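Local structure of tyrosyl-tRNA synthetase (Aeropyrum pernix, 2CYA) at residues A[16-21]-A[183-188]; A[40-45]-A[50-55]; A[57-62]-A[67-72]; A[73-78]-A[89-94]. The protein probably catalyses the attachment of tyrosine to tRNA(Tyr), first activating the amino acid with ATP to tyrosyl-AMP and then transferring it to the acceptor end of the tRNA. One frame throughout, in Å; residues are numbered along the deposited sequence.

Contacts 1, 2 and 3 all reach one mixed sheet of the class I catalytic domain, and contact 4 follows directly from the end of strand 68-73. Contact 2 is the hub, its centre about 12 to 13 Å from each of the others, whereas the centres of contacts 1 and 4 lie about 23 Å apart. Parallel strand pairing joins contacts 2 and 3, with I40 O 2.8 Å from L72 N, and Y42 O lies 3.0 Å from A74 N at the start of contact 4. Q187 in contact 1 is a predicted tyrosine-binding residue, and its NE2 is 3.0 Å from G41 O. W52 in contact 2, probably an ATP-binding residue, holds a sulfate.

Contact 1. Residues A[16-21]-A[183-188]; sequences NTVEIV and GGMDQR. With SO4 (sulfate ion), chain D.
At the edge of the mixed sheet of this Rossmann-type domain, M185 folds across strand 207-211 to meet V18 and E19 of edge strand 19-21 and its approach. V18 and E19 both face H210 of that intervening strand, a classic beta bulge, and both side chains touch the M185 thioether. The methionine bends at chi2 (-65°) and chi3 (-86°), which brings its sulfur and terminal methyl across the two partners instead of letting the chain run straight. V18 offers its CG1 methyl, 3.9 Å from M185 SD. E19 crosses the methionine at about a right angle, and its carboxylate oxygen serves a polar partner as well, because OE2 is hydrogen-bonded to H210 ND1. Only 156 Å² is buried, as fits a surface contact without a hydrogen bond between the segments. Behind M185 the chain turns toward the active site: Q187, a predicted tyrosine-binding residue, has its OE1 bonded to NE2 of Q169, while its NE2 lies 3.3 Å from sulfate O1. G184 N makes a weak, bent bond to sulfate O2 (3.0 Å, 123° at the hydrogen). E19 OE2 stands 3.6 Å from M185 SD and 3.9 Å from M185 CE.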
# COMPACT_ATOMS: atom_id res chain seq x y z
N ASN A 16 -26.90 -15.15 17.95
CA ASN A 16 -27.33 -14.10 17.04
C ASN A 16 -26.43 -13.73 15.86
O ASN A 16 -26.70 -12.76 15.15
CB ASN A 16 -27.66 -12.85 17.85
CG ASN A 16 -28.92 -13.01 18.67
OD1 ASN A 16 -29.98 -13.39 18.14
ND2 ASN A 16 -28.82 -12.74 19.97
N THR A 17 -25.38 -14.50 15.64
CA THR A 17 -24.51 -14.24 14.52
C THR A 17 -25.14 -14.84 13.26
O THR A 17 -25.98 -15.74 13.34
CB THR A 17 -23.14 -14.87 14.76
OG1 THR A 17 -23.29 -16.28 14.95
CG2 THR A 17 -22.51 -14.26 16.00
N VAL A 18 -24.74 -14.32 12.10
CA VAL A 18 -25.23 -14.80 10.82
C VAL A 18 -24.42 -16.04 10.41
O VAL A 18 -24.94 -16.97 9.81
CB VAL A 18 -25.06 -13.73 9.71
CG1 VAL A 18 -25.41 -14.32 8.35
CG2 VAL A 18 -25.93 -12.54 10.00
N GLU A 19 -23.13 -16.04 10.75
CA GLU A 19 -22.28 -17.16 10.41
C GLU A 19 -20.99 -17.11 11.19
O GLU A 19 -20.59 -16.06 11.70
CB GLU A 19 -21.95 -17.14 8.91
CG GLU A 19 -20.87 -16.11 8.51
CD GLU A 19 -20.53 -16.12 7.02
OE1 GLU A 19 -20.95 -17.06 6.32
OE2 GLU A 19 -19.84 -15.19 6.53
N ILE A 20 -20.35 -18.26 11.29
CA ILE A 20 -19.06 -18.40 11.94
C ILE A 20 -18.28 -19.29 10.98
O ILE A 20 -18.71 -20.41 10.68
CB ILE A 20 -19.17 -19.08 13.32
CG1 ILE A 20 -19.82 -18.13 14.33
CG2 ILE A 20 -17.77 -19.50 13.82
CD1 ILE A 20 -20.08 -18.77 15.68
N VAL A 21 -17.17 -18.78 10.45
CA VAL A 21 -16.33 -19.54 9.52
C VAL A 21 -15.00 -19.90 10.18
O VAL A 21 -14.08 -19.07 10.16
CB VAL A 21 -16.01 -18.71 8.24
CG1 VAL A 21 -15.30 -19.58 7.21
CG2 VAL A 21 -17.29 -18.13 7.65
N GLY A 183 -17.10 -9.03 12.75
CA GLY A 183 -17.49 -7.95 11.87
C GLY A 183 -18.85 -8.21 11.26
O GLY A 183 -19.39 -9.32 11.36
N GLY A 184 -19.41 -7.18 10.63
CA GLY A 184 -20.69 -7.34 9.98
C GLY A 184 -20.48 -8.19 8.74
O GLY A 184 -19.34 -8.43 8.33
N MET A 185 -21.57 -8.64 8.13
CA MET A 185 -21.47 -9.45 6.92
C MET A 185 -20.82 -8.68 5.79
O MET A 185 -20.40 -9.28 4.81
CB MET A 185 -22.85 -9.93 6.48
CG MET A 185 -23.32 -11.15 7.23
SD MET A 185 -22.27 -12.59 6.89
CE MET A 185 -23.02 -13.23 5.39
N ASP A 186 -20.74 -7.36 5.91
CA ASP A 186 -20.11 -6.57 4.86
C ASP A 186 -18.58 -6.71 4.91
O ASP A 186 -17.88 -6.22 4.02
CB ASP A 186 -20.53 -5.08 4.95
CG ASP A 186 -20.17 -4.44 6.28
OD1 ASP A 186 -20.18 -5.12 7.32
OD2 ASP A 186 -19.91 -3.22 6.31
N GLN A 187 -18.06 -7.40 5.93
CA GLN A 187 -16.61 -7.60 6.04
C GLN A 187 -16.22 -9.00 5.57
O GLN A 187 -15.04 -9.32 5.54
CB GLN A 187 -16.13 -7.49 7.50
CG GLN A 187 -16.65 -6.32 8.30
CD GLN A 187 -15.82 -5.08 8.11
OE1 GLN A 187 -15.59 -4.64 6.98
NE2 GLN A 187 -15.37 -4.49 9.23
N ARG A 188 -17.20 -9.83 5.22
CA ARG A 188 -16.90 -11.21 4.85
C ARG A 188 -15.87 -11.38 3.76
O ARG A 188 -15.01 -12.25 3.85
CB ARG A 188 -18.18 -11.97 4.47
CG ARG A 188 -18.76 -11.54 3.14
CD ARG A 188 -20.26 -11.85 3.03
NE ARG A 188 -20.88 -11.04 1.98
CZ ARG A 188 -20.55 -11.09 0.70
NH1 ARG A 188 -19.60 -11.93 0.28
NH2 ARG A 188 -21.17 -10.31 -0.18
S SO4 D . -19.27 -3.18 10.61
O1 SO4 D . -17.92 -3.69 11.12
O2 SO4 D . -19.98 -4.36 9.97
O3 SO4 D . -20.02 -2.79 11.73
O4 SO4 D . -18.95 -2.31 9.52

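Contact 2. Residues A[40-45]-A[50-55]; sequences IGYEPS and IGWLVW. With SO4 (sulfate ion), chain C.
I40 and W55 make the tight half of this contact, where strand 40-42 faces helix 51-55 at an axis angle of 159°. I40 carries its CG1 anti to the backbone N, which extends CD1 onto the indole, 3.3 Å from W55 CD2. That methyl stands 3.1 Å above the indole plane, offset toward the rim; on the other side of the plane lies the backbone O of W52, at 3.2 Å, so the indole is pinched between them. Y42 adds a looser apposition: W55 CZ2 sits over one face of the phenol, 4.0 Å from its CG, with ring planes 33° apart. An alanine in place of W55 is likely to open a gap beneath I40 CD1 and deprive the Y42 ring of the neighbour on that face. Packing slackens toward the sulfate, where Y42 CE1 comes no nearer to W52 CZ3 than 4.5 Å. There W52 uses its indole N-H: NE1 donates to sulfate O4 over 2.9 Å at 130°, and S45 OG lies at the ring edge, 4.0 Å from W52 CZ2. S45 OG is bonded to K241, which also holds the sulfate together with H49. With H49 to W52 standing where class I synthetases carry their HIGH signature, and K241 in the KMSKS motif, the arrangement is consistent with the ATP site of a Rossmann-type catalytic domain.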
# COMPACT_ATOMS: atom_id res chain seq x y z
N ILE A 40 -12.63 -6.23 16.33
CA ILE A 40 -13.60 -5.79 15.34
C ILE A 40 -12.95 -4.49 14.87
O ILE A 40 -12.34 -3.74 15.66
CB ILE A 40 -15.03 -5.48 15.86
CG1 ILE A 40 -15.90 -5.13 14.64
CG2 ILE A 40 -15.03 -4.36 16.89
CD1 ILE A 40 -17.41 -4.85 14.93
N GLY A 41 -13.00 -4.26 13.56
CA GLY A 41 -12.46 -3.05 13.00
C GLY A 41 -13.64 -2.38 12.35
O GLY A 41 -14.41 -3.02 11.62
N TYR A 42 -13.79 -1.09 12.58
CA TYR A 42 -14.91 -0.38 11.99
C TYR A 42 -14.48 1.02 11.60
O TYR A 42 -13.58 1.60 12.22
CB TYR A 42 -16.06 -0.29 13.01
CG TYR A 42 -15.85 0.80 14.03
CD1 TYR A 42 -16.44 2.06 13.85
CD2 TYR A 42 -15.00 0.61 15.13
CE1 TYR A 42 -16.18 3.11 14.76
CE2 TYR A 42 -14.74 1.65 16.04
CZ TYR A 42 -15.33 2.89 15.84
OH TYR A 42 -15.10 3.93 16.73
N GLU A 43 -15.13 1.57 10.58
CA GLU A 43 -14.83 2.92 10.13
C GLU A 43 -15.64 3.93 10.96
O GLU A 43 -16.87 3.84 11.01
CB GLU A 43 -15.22 3.10 8.65
CG GLU A 43 -14.37 2.35 7.62
CD GLU A 43 -14.92 2.50 6.20
OE1 GLU A 43 -15.41 3.58 5.84
OE2 GLU A 43 -14.87 1.52 5.44
N PRO A 44 -14.96 4.87 11.65
CA PRO A 44 -15.72 5.85 12.43
C PRO A 44 -16.15 6.85 11.36
O PRO A 44 -15.47 7.86 11.10
CB PRO A 44 -14.67 6.43 13.39
CG PRO A 44 -13.57 5.35 13.44
CD PRO A 44 -13.52 4.89 12.00
N SER A 45 -17.27 6.54 10.72
CA SER A 45 -17.75 7.33 9.60
C SER A 45 -18.89 8.30 9.84
O SER A 45 -19.43 8.85 8.88
CB SER A 45 -18.16 6.37 8.49
OG SER A 45 -19.15 5.49 8.98
N ILE A 50 -28.33 2.79 15.53
CA ILE A 50 -28.58 1.56 16.26
C ILE A 50 -28.04 0.28 15.66
O ILE A 50 -27.89 -0.72 16.36
CB ILE A 50 -30.09 1.41 16.55
CG1 ILE A 50 -30.89 1.35 15.23
CG2 ILE A 50 -30.54 2.58 17.43
CD1 ILE A 50 -32.38 1.07 15.46
N GLY A 51 -27.73 0.31 14.36
CA GLY A 51 -27.22 -0.88 13.71
C GLY A 51 -25.91 -1.35 14.30
O GLY A 51 -25.63 -2.54 14.36
N TRP A 52 -25.12 -0.39 14.76
CA TRP A 52 -23.82 -0.69 15.34
C TRP A 52 -23.96 -1.37 16.69
O TRP A 52 -23.03 -2.04 17.15
CB TRP A 52 -22.99 0.60 15.50
CG TRP A 52 -22.59 1.22 14.19
CD1 TRP A 52 -22.94 0.80 12.92
CD2 TRP A 52 -21.80 2.41 14.01
NE1 TRP A 52 -22.43 1.66 11.97
CE2 TRP A 52 -21.72 2.65 12.61
CE3 TRP A 52 -21.15 3.28 14.88
CZ2 TRP A 52 -21.03 3.75 12.08
CZ3 TRP A 52 -20.45 4.37 14.35
CH2 TRP A 52 -20.40 4.60 12.96
N LEU A 53 -25.12 -1.20 17.34
CA LEU A 53 -25.33 -1.81 18.65
C LEU A 53 -25.21 -3.33 18.54
O LEU A 53 -24.71 -4.00 19.46
CB LEU A 53 -26.70 -1.41 19.22
CG LEU A 53 -26.92 0.04 19.73
CD1 LEU A 53 -28.36 0.23 20.17
CD2 LEU A 53 -25.97 0.33 20.91
N VAL A 54 -25.63 -3.89 17.41
CA VAL A 54 -25.54 -5.33 17.19
C VAL A 54 -24.10 -5.82 17.36
O VAL A 54 -23.86 -6.81 18.05
CB VAL A 54 -26.02 -5.75 15.78
CG1 VAL A 54 -25.86 -7.26 15.62
CG2 VAL A 54 -27.48 -5.35 15.57
N TRP A 55 -23.13 -5.15 16.73
CA TRP A 55 -21.77 -5.64 16.92
C TRP A 55 -21.20 -5.24 18.29
O TRP A 55 -20.34 -5.93 18.83
CB TRP A 55 -20.84 -5.21 15.77
CG TRP A 55 -20.62 -3.74 15.55
CD1 TRP A 55 -21.13 -2.97 14.54
CD2 TRP A 55 -19.73 -2.89 16.29
NE1 TRP A 55 -20.60 -1.70 14.60
CE2 TRP A 55 -19.74 -1.63 15.66
CE3 TRP A 55 -18.91 -3.09 17.42
CZ2 TRP A 55 -18.96 -0.55 16.12
CZ3 TRP A 55 -18.14 -2.03 17.88
CH2 TRP A 55 -18.17 -0.77 17.22
S SO4 C . -22.34 2.43 8.25
O1 SO4 C . -23.22 1.18 8.18
O2 SO4 C . -20.91 1.95 8.50
O3 SO4 C . -22.36 3.03 6.97
O4 SO4 C . -22.72 3.08 9.46

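Contact 3. Residues A[57-62]-A[67-72]; sequences YKVKDL and VDFSVL
F69 presents its ring to helix 57-62, where V59 meets the CD2-CE2 side of the ring and L62 the CD1-CE1 side, both from the helix side of its plane. Valine and ring cross at about a right angle, both V59 methyls taking part: CG1 is 3.5 Å from F69 CD2, and CG2 is 3.7 Å from F69 CE2. With chi1 at 174°, V59 has CG1 anti to its own backbone N and CG2 beside that N, a setting that turns the fork of the side chain onto the phenyl. L62 meets the CD1-CE1 side obliquely, and its CD2 approaches F69 CE1 to 3.4 Å. An alanine at F69 would probably leave V59 and L62 facing a gap, without the ring that both pack on. Nearer the connecting turn the backbone takes over. V67 N donates to L62 O over 3.1 Å at a fairly straight 155°, although the donor is tilted 29° from the carbonyl plane, and V67 CB rests 3.4 Å from the same oxygen. I40 of strand 37-42 and L182 of strand 180-184 also touch the F69 ring, so the phenyl joins the helix to the sheet surface beneath. Helix 51-64 packing back on strand 68-73 through a short turn forms the second half of the beta-alpha-beta unit of strand 37-42, helix 51-64 and strand 68-73 in this Rossmann-type domain.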
# COMPACT_ATOMS: atom_id res chain seq x y z
N TYR A 57 -22.87 -5.36 21.10
CA TYR A 57 -23.35 -6.40 22.01
C TYR A 57 -22.53 -7.67 21.82
O TYR A 57 -22.29 -8.42 22.77
CB TYR A 57 -24.84 -6.70 21.76
CG TYR A 57 -25.78 -5.55 22.10
CD1 TYR A 57 -25.50 -4.68 23.16
CD2 TYR A 57 -26.97 -5.37 21.40
CE1 TYR A 57 -26.37 -3.67 23.52
CE2 TYR A 57 -27.86 -4.36 21.75
CZ TYR A 57 -27.56 -3.51 22.81
OH TYR A 57 -28.46 -2.53 23.17
N LYS A 58 -22.11 -7.91 20.58
CA LYS A 58 -21.32 -9.09 20.28
C LYS A 58 -19.94 -8.93 20.92
O LYS A 58 -19.36 -9.90 21.40
CB LYS A 58 -21.23 -9.30 18.77
CG LYS A 58 -20.66 -10.64 18.32
CD LYS A 58 -21.20 -11.84 19.12
CE LYS A 58 -22.72 -11.97 19.05
NZ LYS A 58 -23.17 -13.15 19.87
N VAL A 59 -19.41 -7.70 20.93
CA VAL A 59 -18.12 -7.47 21.57
C VAL A 59 -18.30 -7.87 23.03
O VAL A 59 -17.46 -8.58 23.60
CB VAL A 59 -17.71 -5.98 21.48
CG1 VAL A 59 -16.43 -5.75 22.29
CG2 VAL A 59 -17.48 -5.59 20.02
N LYS A 60 -19.40 -7.43 23.63
CA LYS A 60 -19.69 -7.79 25.02
C LYS A 60 -19.68 -9.31 25.19
O LYS A 60 -19.08 -9.80 26.13
CB LYS A 60 -21.04 -7.23 25.46
CG LYS A 60 -21.41 -7.65 26.89
CD LYS A 60 -22.60 -6.85 27.44
CE LYS A 60 -23.00 -7.35 28.84
NZ LYS A 60 -23.79 -6.35 29.62
N ASP A 61 -20.34 -10.04 24.28
CA ASP A 61 -20.36 -11.50 24.37
C ASP A 61 -18.95 -12.13 24.30
O ASP A 61 -18.61 -12.99 25.11
CB ASP A 61 -21.21 -12.14 23.25
CG ASP A 61 -22.71 -11.87 23.39
OD1 ASP A 61 -23.14 -11.39 24.45
OD2 ASP A 61 -23.47 -12.14 22.43
N LEU A 62 -18.14 -11.71 23.32
CA LEU A 62 -16.79 -12.26 23.19
C LEU A 62 -15.96 -12.02 24.44
O LEU A 62 -15.26 -12.92 24.91
CB LEU A 62 -16.07 -11.68 21.97
CG LEU A 62 -16.22 -12.55 20.73
CD1 LEU A 62 -17.69 -12.65 20.35
CD2 LEU A 62 -15.41 -11.96 19.59
N VAL A 67 -12.43 -14.06 25.48
CA VAL A 67 -11.57 -13.58 24.38
C VAL A 67 -10.88 -12.25 24.71
O VAL A 67 -11.54 -11.33 25.17
CB VAL A 67 -12.39 -13.39 23.08
CG1 VAL A 67 -11.48 -12.85 21.96
CG2 VAL A 67 -13.04 -14.73 22.65
N ASP A 68 -9.56 -12.14 24.51
CA ASP A 68 -8.87 -10.87 24.76
C ASP A 68 -9.21 -10.02 23.53
O ASP A 68 -8.74 -10.29 22.41
CB ASP A 68 -7.35 -11.06 24.88
CG ASP A 68 -6.94 -11.58 26.27
OD1 ASP A 68 -7.34 -10.98 27.31
OD2 ASP A 68 -6.19 -12.58 26.34
N PHE A 69 -10.02 -9.00 23.75
CA PHE A 69 -10.55 -8.18 22.68
C PHE A 69 -10.02 -6.78 22.48
O PHE A 69 -9.72 -6.06 23.44
CB PHE A 69 -12.07 -8.09 22.86
CG PHE A 69 -12.84 -8.01 21.58
CD1 PHE A 69 -13.08 -9.15 20.83
CD2 PHE A 69 -13.26 -6.77 21.09
CE1 PHE A 69 -13.72 -9.06 19.58
CE2 PHE A 69 -13.90 -6.67 19.85
CZ PHE A 69 -14.12 -7.82 19.09
N SER A 70 -9.96 -6.39 21.21
CA SER A 70 -9.53 -5.07 20.78
C SER A 70 -10.53 -4.52 19.79
O SER A 70 -11.20 -5.26 19.04
CB SER A 70 -8.16 -5.12 20.08
OG SER A 70 -7.15 -5.65 20.90
N VAL A 71 -10.67 -3.20 19.79
CA VAL A 71 -11.54 -2.56 18.83
C VAL A 71 -10.58 -1.69 18.03
O VAL A 71 -9.83 -0.88 18.60
CB VAL A 71 -12.63 -1.66 19.50
CG1 VAL A 71 -13.34 -0.84 18.41
CG2 VAL A 71 -13.70 -2.53 20.23
N LEU A 72 -10.54 -1.88 16.72
CA LEU A 72 -9.65 -1.05 15.90
C LEU A 72 -10.44 0.11 15.32
O LEU A 72 -11.35 -0.09 14.52
CB LEU A 72 -9.03 -1.85 14.75
CG LEU A 72 -8.17 -0.96 13.83
CD1 LEU A 72 -6.90 -0.55 14.60
CD2 LEU A 72 -7.79 -1.68 12.49

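Contact 4. Residues A[73-78]-A[89-94]; sequences EATWHA and DLIRAA
Two helices that follow strand 68-73, the short 75-80 and the long 88-104, pack here beside the catalytic sheet, with I91 set against T75 and A78. The first of them starts from an inverse gamma turn centred on A74, its N-cap residue, in which T75 N bonds to E73 O. T75 and A78, three residues apart, therefore lie on one side of the helix, and I91 spans both. Its CG2, anti to the backbone N while CG1 lies beside that N (chi1 -68°), reaches the threonine: I91 CG2 is 3.8 Å from T75 CG2 and 3.9 Å from T75 CB. The outer methyl goes the other way, putting I91 CD1 3.8 Å from A78 CB. T75 has its hydroxyl between backbone N and carbonyl carbon (chi1 63°), which sends OG1 off the methyl contact to polar partners. There OG1 is hydrogen-bonded to D116 and, over 3.1 Å, to a water. R92 NH1 donates to that water over 2.9 Å, the water lying in the guanidinium plane at its edge, while R92 NH2 forms a salt bridge with D89 OD1, 3.6 Å away. Beyond the pair, H77 meets Y165, a predicted tyrosine-binding residue, edge-to-face, and W76 packs on I131 of the second subunit. No hydrogen bond passes directly between the segments, so methyl contacts make the buried join; a water bridges T75 and R92, whose other terminal nitrogen is paired with D89, so this polar link between the two segments is indirect.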
# COMPACT_ATOMS: atom_id res chain seq x y z
N GLU A 73 -10.10 1.33 15.72
CA GLU A 73 -10.78 2.50 15.17
C GLU A 73 -10.06 2.67 13.84
O GLU A 73 -8.98 3.24 13.79
CB GLU A 73 -10.57 3.70 16.11
CG GLU A 73 -11.19 3.38 17.47
CD GLU A 73 -10.85 4.36 18.57
OE1 GLU A 73 -9.83 5.07 18.45
OE2 GLU A 73 -11.61 4.39 19.57
N ALA A 74 -10.66 2.12 12.78
CA ALA A 74 -10.07 2.12 11.43
C ALA A 74 -10.14 3.47 10.75
O ALA A 74 -10.80 3.61 9.71
CB ALA A 74 -10.76 1.06 10.59
N THR A 75 -9.45 4.44 11.32
CA THR A 75 -9.47 5.80 10.81
C THR A 75 -8.90 5.96 9.41
O THR A 75 -9.46 6.71 8.61
CB THR A 75 -8.74 6.76 11.77
OG1 THR A 75 -7.36 6.40 11.84
CG2 THR A 75 -9.37 6.71 13.18
N TRP A 76 -7.81 5.26 9.11
CA TRP A 76 -7.22 5.36 7.79
C TRP A 76 -8.15 4.75 6.74
O TRP A 76 -8.25 5.22 5.61
CB TRP A 76 -5.83 4.70 7.77
CG TRP A 76 -4.78 5.58 8.40
CD1 TRP A 76 -4.90 6.33 9.53
CD2 TRP A 76 -3.44 5.80 7.91
NE1 TRP A 76 -3.73 7.01 9.79
CE2 TRP A 76 -2.82 6.71 8.81
CE3 TRP A 76 -2.71 5.33 6.81
CZ2 TRP A 76 -1.51 7.15 8.63
CZ3 TRP A 76 -1.40 5.77 6.64
CH2 TRP A 76 -0.82 6.67 7.54
N HIS A 77 -8.86 3.70 7.13
CA HIS A 77 -9.79 3.06 6.21
C HIS A 77 -10.93 4.03 5.90
O HIS A 77 -11.37 4.13 4.76
CB HIS A 77 -10.36 1.79 6.85
CG HIS A 77 -9.32 0.78 7.22
ND1 HIS A 77 -9.08 -0.34 6.46
CD2 HIS A 77 -8.46 0.73 8.26
CE1 HIS A 77 -8.11 -1.05 7.02
NE2 HIS A 77 -7.72 -0.42 8.12
N ALA A 78 -11.40 4.75 6.92
CA ALA A 78 -12.50 5.71 6.75
C ALA A 78 -12.02 6.81 5.81
O ALA A 78 -12.76 7.29 4.94
CB ALA A 78 -12.90 6.32 8.10
N ASP A 89 -9.97 14.76 11.94
CA ASP A 89 -10.40 15.21 13.27
C ASP A 89 -11.83 14.76 13.56
O ASP A 89 -12.17 14.40 14.68
CB ASP A 89 -10.36 16.74 13.36
CG ASP A 89 -8.97 17.30 13.19
OD1 ASP A 89 -8.07 16.94 13.98
OD2 ASP A 89 -8.77 18.10 12.24
N LEU A 90 -12.67 14.83 12.54
CA LEU A 90 -14.06 14.45 12.65
C LEU A 90 -14.18 12.93 12.76
O LEU A 90 -15.05 12.40 13.44
CB LEU A 90 -14.82 14.95 11.42
CG LEU A 90 -15.60 16.26 11.53
CD1 LEU A 90 -14.90 17.28 12.42
CD2 LEU A 90 -15.81 16.80 10.13
N ILE A 91 -13.27 12.23 12.08
CA ILE A 91 -13.28 10.77 12.13
C ILE A 91 -12.90 10.33 13.54
O ILE A 91 -13.50 9.40 14.09
CB ILE A 91 -12.31 10.18 11.11
CG1 ILE A 91 -12.82 10.46 9.70
CG2 ILE A 91 -12.12 8.67 11.37
CD1 ILE A 91 -11.91 9.94 8.60
N ARG A 92 -11.91 11.00 14.13
CA ARG A 92 -11.46 10.68 15.48
C ARG A 92 -12.57 10.98 16.46
O ARG A 92 -12.78 10.24 17.42
CB ARG A 92 -10.24 11.53 15.86
CG ARG A 92 -9.02 10.71 16.31
CD ARG A 92 -7.92 10.74 15.26
NE ARG A 92 -7.56 12.12 14.92
CZ ARG A 92 -6.66 12.47 14.00
NH1 ARG A 92 -6.01 11.53 13.32
NH2 ARG A 92 -6.42 13.75 13.77
N ALA A 93 -13.29 12.08 16.21
CA ALA A 93 -14.38 12.50 17.06
C ALA A 93 -15.48 11.45 17.03
O ALA A 93 -16.07 11.16 18.06
CB ALA A 93 -14.91 13.84 16.61
N ALA A 94 -15.75 10.88 15.86
CA ALA A 94 -16.78 9.86 15.75
C ALA A 94 -16.37 8.64 16.58
O ALA A 94 -17.23 7.97 17.16
CB ALA A 94 -17.00 9.47 14.26
O HOH W 1 -5.92 8.61 13.54